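Cellulase (glycosyl hydrolase family 5) (Bacteroides ovatus, PDB 3ZMR) cleaves the beta-1,4-glucan backbone of xyloglucan internally, with retention of the beta-configuration, to release xyloglucan oligosaccharides. Local coordinates at residues E35-T40 / H49-G54; Y94-Y99 / V292-G297. One frame throughout, in Å; residues are numbered along the deposited sequence.

The two contacts come in series along the chain and lie in different modules. Contact 1 pairs strand 36-40 with strand 51-52 at one border of the five-stranded sheet of the N-terminal BACON domain. Contact 2 lies where the chain, having left strand 85-91 of that same domain, runs over the C-terminal end of helix 275-293 of the catalytic (beta/alpha)8 barrel. The centres of contact 1 and contact 2 are about 41 Å apart and their nearest atoms about 20 Å, so they do not touch. Contact 1 is local, its segments separated by eight residues, whereas contact 2 joins parts of the chain nearly 200 residues apart, tying the connection between the modules to the barrel, away from the substrate site.

Contact 1 (E35-T40 / H49-G54)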
ATOM      1  N   GLU A  35       7.605  31.072 -38.166  1.00 25.55           N
ATOM      2  CA  GLU A  35       8.319  30.736 -36.942  1.00 23.50           C
ATOM      3  C   GLU A  35       7.708  31.434 -35.723  1.00 21.02           C
ATOM      4  O   GLU A  35       7.468  32.643 -35.725  1.00 25.75           O
ATOM      5  CB  GLU A  35       9.791  31.130 -37.069  1.00 26.63           C
ATOM      6  CG  GLU A  35      10.666  30.697 -35.907  1.00 30.26           C
ATOM      7  CD  GLU A  35      12.111  31.085 -36.133  1.00 65.55           C
ATOM      8  OE1 GLU A  35      12.415  31.670 -37.198  1.00 93.66           O
ATOM      9  OE2 GLU A  35      12.934  30.822 -35.239  1.00 45.51           O
ATOM     10  N   TRP A  36       7.454  30.659 -34.683  1.00 16.15           N
ATOM     11  CA  TRP A  36       7.059  31.209 -33.391  1.00 21.21           C
ATOM     12  C   TRP A  36       7.647  30.376 -32.273  1.00 15.99           C
ATOM     13  O   TRP A  36       8.216  29.299 -32.497  1.00 16.65           O
ATOM     14  CB  TRP A  36       5.539  31.349 -33.279  1.00 17.99           C
ATOM     15  CG  TRP A  36       4.746  30.109 -33.721  1.00 18.99           C
ATOM     16  CD1 TRP A  36       4.108  29.948 -34.923  1.00 20.51           C
ATOM     17  CD2 TRP A  36       4.496  28.896 -32.988  1.00 16.80           C
ATOM     18  NE1 TRP A  36       3.490  28.746 -34.991  1.00 19.09           N
ATOM     19  CE2 TRP A  36       3.695  28.071 -33.825  1.00 15.89           C
ATOM     20  CE3 TRP A  36       4.853  28.424 -31.715  1.00 17.63           C
ATOM     21  CZ2 TRP A  36       3.260  26.805 -33.434  1.00 18.69           C
ATOM     22  CZ3 TRP A  36       4.435  27.147 -31.339  1.00 22.62           C
ATOM     23  CH2 TRP A  36       3.638  26.358 -32.196  1.00 24.06           C
ATOM     24  N   HIS A  37       7.528  30.895 -31.062  1.00 17.36           N
ATOM     25  CA  HIS A  37       8.166  30.321 -29.888  1.00 16.65           C
ATOM     26  C   HIS A  37       7.216  30.321 -28.691  1.00 17.86           C
ATOM     27  O   HIS A  37       6.339  31.166 -28.581  1.00 20.47           O
ATOM     28  CB  HIS A  37       9.406  31.120 -29.516  1.00 17.94           C
ATOM     29  CG  HIS A  37      10.446  31.169 -30.593  1.00 25.09           C
ATOM     30  ND1 HIS A  37      11.509  30.297 -30.632  1.00 24.20           N
ATOM     31  CD2 HIS A  37      10.600  32.001 -31.657  1.00 26.95           C
ATOM     32  CE1 HIS A  37      12.275  30.591 -31.673  1.00 26.94           C
ATOM     33  NE2 HIS A  37      11.742  31.617 -32.309  1.00 29.23           N
ATOM     34  N   ILE A  38       7.393  29.330 -27.831  1.00 14.60           N
ATOM     35  CA  ILE A  38       6.664  29.222 -26.561  1.00 15.75           C
ATOM     36  C   ILE A  38       7.593  28.954 -25.366  1.00 17.79           C
ATOM     37  O   ILE A  38       8.468  28.121 -25.422  1.00 19.13           O
ATOM     38  CB  ILE A  38       5.626  28.084 -26.627  1.00 16.53           C
ATOM     39  CG1 ILE A  38       4.583  28.400 -27.702  1.00 17.50           C
ATOM     40  CG2 ILE A  38       4.932  27.908 -25.262  1.00 23.44           C
ATOM     41  CD1 ILE A  38       3.545  27.298 -27.885  1.00 19.67           C
ATOM     42  N   SER A  39       7.352  29.690 -24.284  1.00 18.88           N
ATOM     43  CA  SER A  39       7.946  29.429 -22.985  1.00 18.16           C
ATOM     44  C   SER A  39       6.816  29.475 -21.941  1.00 14.71           C
ATOM     45  O   SER A  39       5.684  29.914 -22.235  1.00 16.43           O
ATOM     46  CB  SER A  39       9.051  30.438 -22.649  1.00 24.61           C
ATOM     47  OG  SER A  39       8.529  31.731 -22.453  1.00 27.74           O
ATOM     48  N   THR A  40       7.121  28.975 -20.753  1.00 17.91           N
ATOM     49  CA  THR A  40       6.228  29.087 -19.594  1.00 16.85           C
ATOM     50  C   THR A  40       6.986  29.656 -18.381  1.00 20.86           C
ATOM     51  O   THR A  40       8.219  29.581 -18.284  1.00 19.99           O
ATOM     52  CB  THR A  40       5.580  27.738 -19.169  1.00 18.62           C
ATOM     53  OG1 THR A  40       6.464  27.016 -18.306  1.00 24.15           O
ATOM     54  CG2 THR A  40       5.207  26.881 -20.371  1.00 20.81           C
ATOM     55  N   HIS A  49       5.776  22.139 -27.124  1.00 14.50           N
ATOM     56  CA  HIS A  49       6.573  22.810 -28.169  1.00 17.05           C
ATOM     57  C   HIS A  49       7.285  24.007 -27.594  1.00 16.79           C
ATOM     58  O   HIS A  49       6.701  24.765 -26.818  1.00 19.84           O
ATOM     59  CB  HIS A  49       5.683  23.272 -29.322  1.00 21.95           C
ATOM     60  CG  HIS A  49       5.099  22.156 -30.120  1.00 15.16           C
ATOM     61  ND1 HIS A  49       4.073  21.361 -29.650  1.00 15.14           N
ATOM     62  CD2 HIS A  49       5.372  21.717 -31.379  1.00 15.76           C
ATOM     63  CE1 HIS A  49       3.768  20.460 -30.576  1.00 18.57           C
ATOM     64  NE2 HIS A  49       4.522  20.670 -31.643  1.00 14.47           N
ATOM     65  N   THR A  50       8.545  24.169 -27.993  1.00 17.06           N
ATOM     66  CA  THR A  50       9.329  25.385 -27.694  1.00 16.71           C
ATOM     67  C   THR A  50       9.383  26.291 -28.924  1.00 17.82           C
ATOM     68  O   THR A  50       9.383  27.511 -28.816  1.00 21.00           O
ATOM     69  CB  THR A  50      10.775  25.063 -27.268  1.00 26.87           C
ATOM     70  OG1 THR A  50      11.457  24.352 -28.309  1.00 28.02           O
ATOM     71  CG2 THR A  50      10.801  24.246 -26.019  1.00 35.69           C
ATOM     72  N   ILE A  51       9.524  25.676 -30.084  1.00 19.66           N
ATOM     73  CA  ILE A  51       9.540  26.378 -31.356  1.00 18.59           C
ATOM     74  C   ILE A  51       8.507  25.709 -32.270  1.00 17.44           C
ATOM     75  O   ILE A  51       8.278  24.484 -32.207  1.00 16.08           O
ATOM     76  CB  ILE A  51      10.942  26.397 -31.986  1.00 24.31           C
ATOM     77  CG1 ILE A  51      10.965  27.274 -33.256  1.00 31.85           C
ATOM     78  CG2 ILE A  51      11.414  24.992 -32.286  1.00 25.50           C
ATOM     79  CD1 ILE A  51      12.366  27.693 -33.663  1.00 33.84           C
ATOM     80  N   GLY A  52       7.849  26.530 -33.072  1.00 17.93           N
ATOM     81  CA  GLY A  52       6.763  26.093 -33.932  1.00 17.78           C
ATOM     82  C   GLY A  52       6.663  26.860 -35.234  1.00 17.57           C
ATOM     83  O   GLY A  52       7.335  27.876 -35.432  1.00 18.28           O
ATOM     84  N   GLU A  53       5.828  26.322 -36.116  1.00 17.30           N
ATOM     85  CA  GLU A  53       5.519  26.872 -37.427  1.00 17.71           C
ATOM     86  C   GLU A  53       4.036  26.685 -37.705  1.00 17.41           C
ATOM     87  O   GLU A  53       3.448  25.623 -37.426  1.00 21.52           O
ATOM     88  CB  GLU A  53       6.280  26.160 -38.558  1.00 29.45           C
ATOM     89  CG  GLU A  53       7.658  25.661 -38.219  1.00 56.70           C
ATOM     90  CD  GLU A  53       8.154  24.704 -39.269  1.00127.18           C
ATOM     91  OE1 GLU A  53       7.952  24.983 -40.471  1.00 48.35           O
ATOM     92  OE2 GLU A  53       8.730  23.673 -38.883  1.00 45.42           O
ATOM     93  N   GLY A  54       3.451  27.701 -38.302  1.00 17.82           N
ATOM     94  CA  GLY A  54       2.095  27.619 -38.811  1.00 19.54           C
ATOM     95  C   GLY A  54       1.075  27.364 -37.727  1.00 18.33           C
ATOM     96  O   GLY A  54       1.197  27.857 -36.606  1.00 17.39           O
TER
HETATM   97  O   HOH W   1      12.336  28.843 -28.537  1.00 25.62           O
HETATM   98  O   HOH W   2       8.292  25.598 -23.979  1.00 32.62           O
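Strand 36-40 and the short strand 51-52 form an antiparallel pair at the border of the BACON-domain sheet, with the W36 indole packed face-on against the backbone that follows I51. W36 and G52 are the hydrogen-bonded pair, joined by W36 N to G52 O and G52 N to W36 O, both 2.9 Å; I38 N continues the ladder to T50 O.

The side chain of W36 adds a second hold. Its CG sits between the backbone N and the carbonyl carbon (chi1 47°), and one face of the indole lies against G52. This glycine presents its bare CA to the ring, 3.4 Å from the centroid of the six-membered ring of W36 and almost exactly on its normal, a CH-pi contact. E53 N lies over the same face. At the edge, W36 NE1 donates to G54 O at 2.9 Å, the acceptor 18° out of the ring plane; together with the face contact, this bond helps to hold the indole's rotation.

On the other face of the sheet, H37 and I51 are a non-hydrogen-bonded pair with side chains side by side; I51 CD1 lies 3.5 Å from H37 CE1 and equally near E35 OE2. A weak bond from H37 NE2 reaches that same carboxylate oxygen, while a water links H37 ND1 to T50 O.

Strand 51-52 is outermost in this sheet. Strand 71-78 flanks 36-40 on its other side, through backbone bonds of H37 with S78 and S39 with T76, and W36 also packs on Q56 and V58 of strand 55-62.

Contact 2 (Y94-Y99 / V292-G297); sequences YSVPAY and VRATGG
A294, in the type I turn from R293 to G296 where the chain leaves helix 275-293, is the bump of this contact, and P97 and Y99 form the hollow that holds its methyl. The Y99 ring makes one wall: A294 CB lies over its face, 3.7 Å from the centroid and displaced toward the rim, nearest CE2, in a CH-pi contact. P97 provides another, its CD 4.0 Å from A294 CB. P97 O comes closer to A294 CB, at 3.3 Å. V96 packs alongside, its CG2 resting 4.0 Å from A294 CA.

The other branch of V96 reaches the preceding residue. CG1, anti to the carbonyl carbon (chi1 -56°), comes 3.6 Å from R293 CB, the two side chains crossing at about a right angle. The R293 chain bends at chi2, and its far end leads away from the loop, where NE makes a salt bridge with D325. Beside A294, T295 CG2 lies in the plane of the Y99 ring at its edge, 4.0 Å from CD2, so neighbouring residues meet a face and an edge of one ring. T295 OG1 is turned back to V292 O, 2.7 Å away, a carbonyl that also accepts from T295 N. K242 makes a cation-pi contact with the Y99 ring.

No direct hydrogen bond crosses between 94-99 and 292-297. They meet through apolar fit and one water that bridges P97 O and Y99 N of the loop to A294 O. Direct polar links to barrel helices come from Y94 OH with N290 and Y99 OH with E238.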
ATOM      1  N   TYR A  94      -5.813  20.324  -4.204  1.00 14.72           N
ATOM      2  CA  TYR A  94      -6.508  19.022  -4.136  1.00 12.97           C
ATOM      3  C   TYR A  94      -7.787  19.116  -3.279  1.00 15.23           C
ATOM      4  O   TYR A  94      -7.770  19.703  -2.194  1.00 16.66           O
ATOM      5  CB  TYR A  94      -5.592  17.932  -3.557  1.00 16.05           C
ATOM      6  CG  TYR A  94      -6.305  16.634  -3.123  1.00 17.43           C
ATOM      7  CD1 TYR A  94      -6.511  15.648  -4.020  1.00 18.96           C
ATOM      8  CD2 TYR A  94      -6.763  16.438  -1.818  1.00 22.69           C
ATOM      9  CE1 TYR A  94      -7.128  14.470  -3.681  1.00 14.51           C
ATOM     10  CE2 TYR A  94      -7.408  15.265  -1.438  1.00 20.42           C
ATOM     11  CZ  TYR A  94      -7.593  14.270  -2.387  1.00 18.66           C
ATOM     12  OH  TYR A  94      -8.232  13.084  -2.056  1.00 20.54           O
ATOM     13  N   SER A  95      -8.872  18.527  -3.780  1.00 14.34           N
ATOM     14  CA  SER A  95     -10.126  18.420  -3.054  1.00 16.18           C
ATOM     15  C   SER A  95     -10.660  17.001  -3.181  1.00 14.94           C
ATOM     16  O   SER A  95     -10.397  16.296  -4.171  1.00 18.77           O
ATOM     17  CB  SER A  95     -11.144  19.442  -3.593  1.00 21.15           C
ATOM     18  OG  SER A  95     -11.500  19.157  -4.931  1.00 24.91           O
ATOM     19  N   VAL A  96     -11.442  16.626  -2.172  1.00 17.47           N
ATOM     20  CA  VAL A  96     -12.026  15.295  -2.048  1.00 19.70           C
ATOM     21  C   VAL A  96     -13.377  15.245  -2.770  1.00 18.54           C
ATOM     22  O   VAL A  96     -14.044  16.259  -2.885  1.00 18.81           O
ATOM     23  CB  VAL A  96     -12.215  14.867  -0.541  1.00 21.25           C
ATOM     24  CG1 VAL A  96     -10.888  14.945   0.192  1.00 26.31           C
ATOM     25  CG2 VAL A  96     -13.265  15.706   0.207  1.00 21.96           C
ATOM     26  N   PRO A  97     -13.788  14.052  -3.262  1.00 17.42           N
ATOM     27  CA  PRO A  97     -15.169  13.909  -3.781  1.00 16.25           C
ATOM     28  C   PRO A  97     -16.221  14.335  -2.770  1.00 16.70           C
ATOM     29  O   PRO A  97     -15.983  14.250  -1.584  1.00 16.55           O
ATOM     30  CB  PRO A  97     -15.299  12.403  -4.058  1.00 21.98           C
ATOM     31  CG  PRO A  97     -13.900  11.886  -4.131  1.00 34.27           C
ATOM     32  CD  PRO A  97     -13.061  12.768  -3.265  1.00 22.90           C
ATOM     33  N   ALA A  98     -17.374  14.794  -3.262  1.00 20.44           N
ATOM     34  CA  ALA A  98     -18.468  15.230  -2.400  1.00 15.86           C
ATOM     35  C   ALA A  98     -19.381  14.057  -2.096  1.00 19.31           C
ATOM     36  O   ALA A  98     -20.016  13.523  -3.030  1.00 22.54           O
ATOM     37  CB  ALA A  98     -19.238  16.364  -3.062  1.00 21.86           C
ATOM     38  N   TYR A  99     -19.439  13.650  -0.822  1.00 17.84           N
ATOM     39  CA  TYR A  99     -20.386  12.579  -0.376  1.00 15.65           C
ATOM     40  C   TYR A  99     -21.471  13.137   0.520  1.00 14.92           C
ATOM     41  O   TYR A  99     -21.209  13.936   1.420  1.00 14.92           O
ATOM     42  CB  TYR A  99     -19.733  11.438   0.427  1.00 14.04           C
ATOM     43  CG  TYR A  99     -18.811  10.492  -0.317  1.00 13.30           C
ATOM     44  CD1 TYR A  99     -18.787  10.408  -1.684  1.00 17.71           C
ATOM     45  CD2 TYR A  99     -17.922   9.700   0.404  1.00 12.73           C
ATOM     46  CE1 TYR A  99     -17.936   9.528  -2.327  1.00 19.21           C
ATOM     47  CE2 TYR A  99     -17.072   8.819  -0.220  1.00 12.88           C
ATOM     48  CZ  TYR A  99     -17.054   8.749  -1.588  1.00 14.37           C
ATOM     49  OH  TYR A  99     -16.223   7.862  -2.243  1.00 15.52           O
ATOM     50  N   VAL A 292     -11.790   7.504   1.407  1.00  7.59           N
ATOM     51  CA  VAL A 292     -11.745   7.606   2.864  1.00  7.62           C
ATOM     52  C   VAL A 292     -11.884   9.070   3.293  1.00  8.21           C
ATOM     53  O   VAL A 292     -12.683   9.403   4.171  1.00  9.44           O
ATOM     54  CB  VAL A 292     -10.455   6.979   3.430  1.00  8.91           C
ATOM     55  CG1 VAL A 292     -10.331   7.223   4.934  1.00  9.25           C
ATOM     56  CG2 VAL A 292     -10.421   5.481   3.107  1.00 10.58           C
ATOM     57  N   ARG A 293     -11.103   9.934   2.654  1.00  8.91           N
ATOM     58  CA  ARG A 293     -11.117  11.362   3.053  1.00  7.97           C
ATOM     59  C   ARG A 293     -12.488  12.025   2.812  1.00  8.59           C
ATOM     60  O   ARG A 293     -12.900  12.884   3.588  1.00  9.87           O
ATOM     61  CB  ARG A 293     -10.016  12.151   2.349  1.00  9.09           C
ATOM     62  CG  ARG A 293      -8.586  11.694   2.665  1.00  9.09           C
ATOM     63  CD  ARG A 293      -8.203  11.701   4.149  1.00  9.00           C
ATOM     64  NE  ARG A 293      -6.776  11.404   4.285  1.00  8.62           N
ATOM     65  CZ  ARG A 293      -6.206  10.706   5.268  1.00  7.89           C
ATOM     66  NH1 ARG A 293      -6.953  10.191   6.239  1.00  9.87           N
ATOM     67  NH2 ARG A 293      -4.908  10.488   5.256  1.00 14.77           N
ATOM     68  N   ALA A 294     -13.182  11.569   1.771  1.00  7.49           N
ATOM     69  CA  ALA A 294     -14.484  12.115   1.405  1.00  9.03           C
ATOM     70  C   ALA A 294     -15.564  11.814   2.476  1.00  9.69           C
ATOM     71  O   ALA A 294     -16.653  12.394   2.474  1.00 11.80           O
ATOM     72  CB  ALA A 294     -14.934  11.624   0.038  1.00 14.76           C
ATOM     73  N   THR A 295     -15.286  10.865   3.361  1.00  8.85           N
ATOM     74  CA  THR A 295     -16.233  10.576   4.453  1.00  9.39           C
ATOM     75  C   THR A 295     -16.111  11.521   5.649  1.00  9.51           C
ATOM     76  O   THR A 295     -17.006  11.618   6.500  1.00 10.77           O
ATOM     77  CB  THR A 295     -16.170   9.109   4.913  1.00  8.95           C
ATOM     78  OG1 THR A 295     -14.922   8.814   5.537  1.00  9.31           O
ATOM     79  CG2 THR A 295     -16.409   8.164   3.746  1.00 10.86           C
ATOM     80  N   GLY A 296     -14.977  12.192   5.743  1.00  9.56           N
ATOM     81  CA  GLY A 296     -14.747  13.146   6.798  1.00  9.24           C
ATOM     82  C   GLY A 296     -14.671  12.559   8.183  1.00 10.49           C
ATOM     83  O   GLY A 296     -14.239  11.419   8.376  1.00  9.56           O
ATOM     84  N   GLY A 297     -15.092  13.322   9.191  1.00 10.98           N
ATOM     85  CA  GLY A 297     -14.944  12.907  10.576  1.00  8.82           C
ATOM     86  C   GLY A 297     -13.495  12.568  10.894  1.00  8.53           C
ATOM     87  O   GLY A 297     -12.549  13.210  10.410  1.00  8.22           O
TER
HETATM   88  O   HOH W   3     -17.214  14.480   0.811  1.00 16.90           O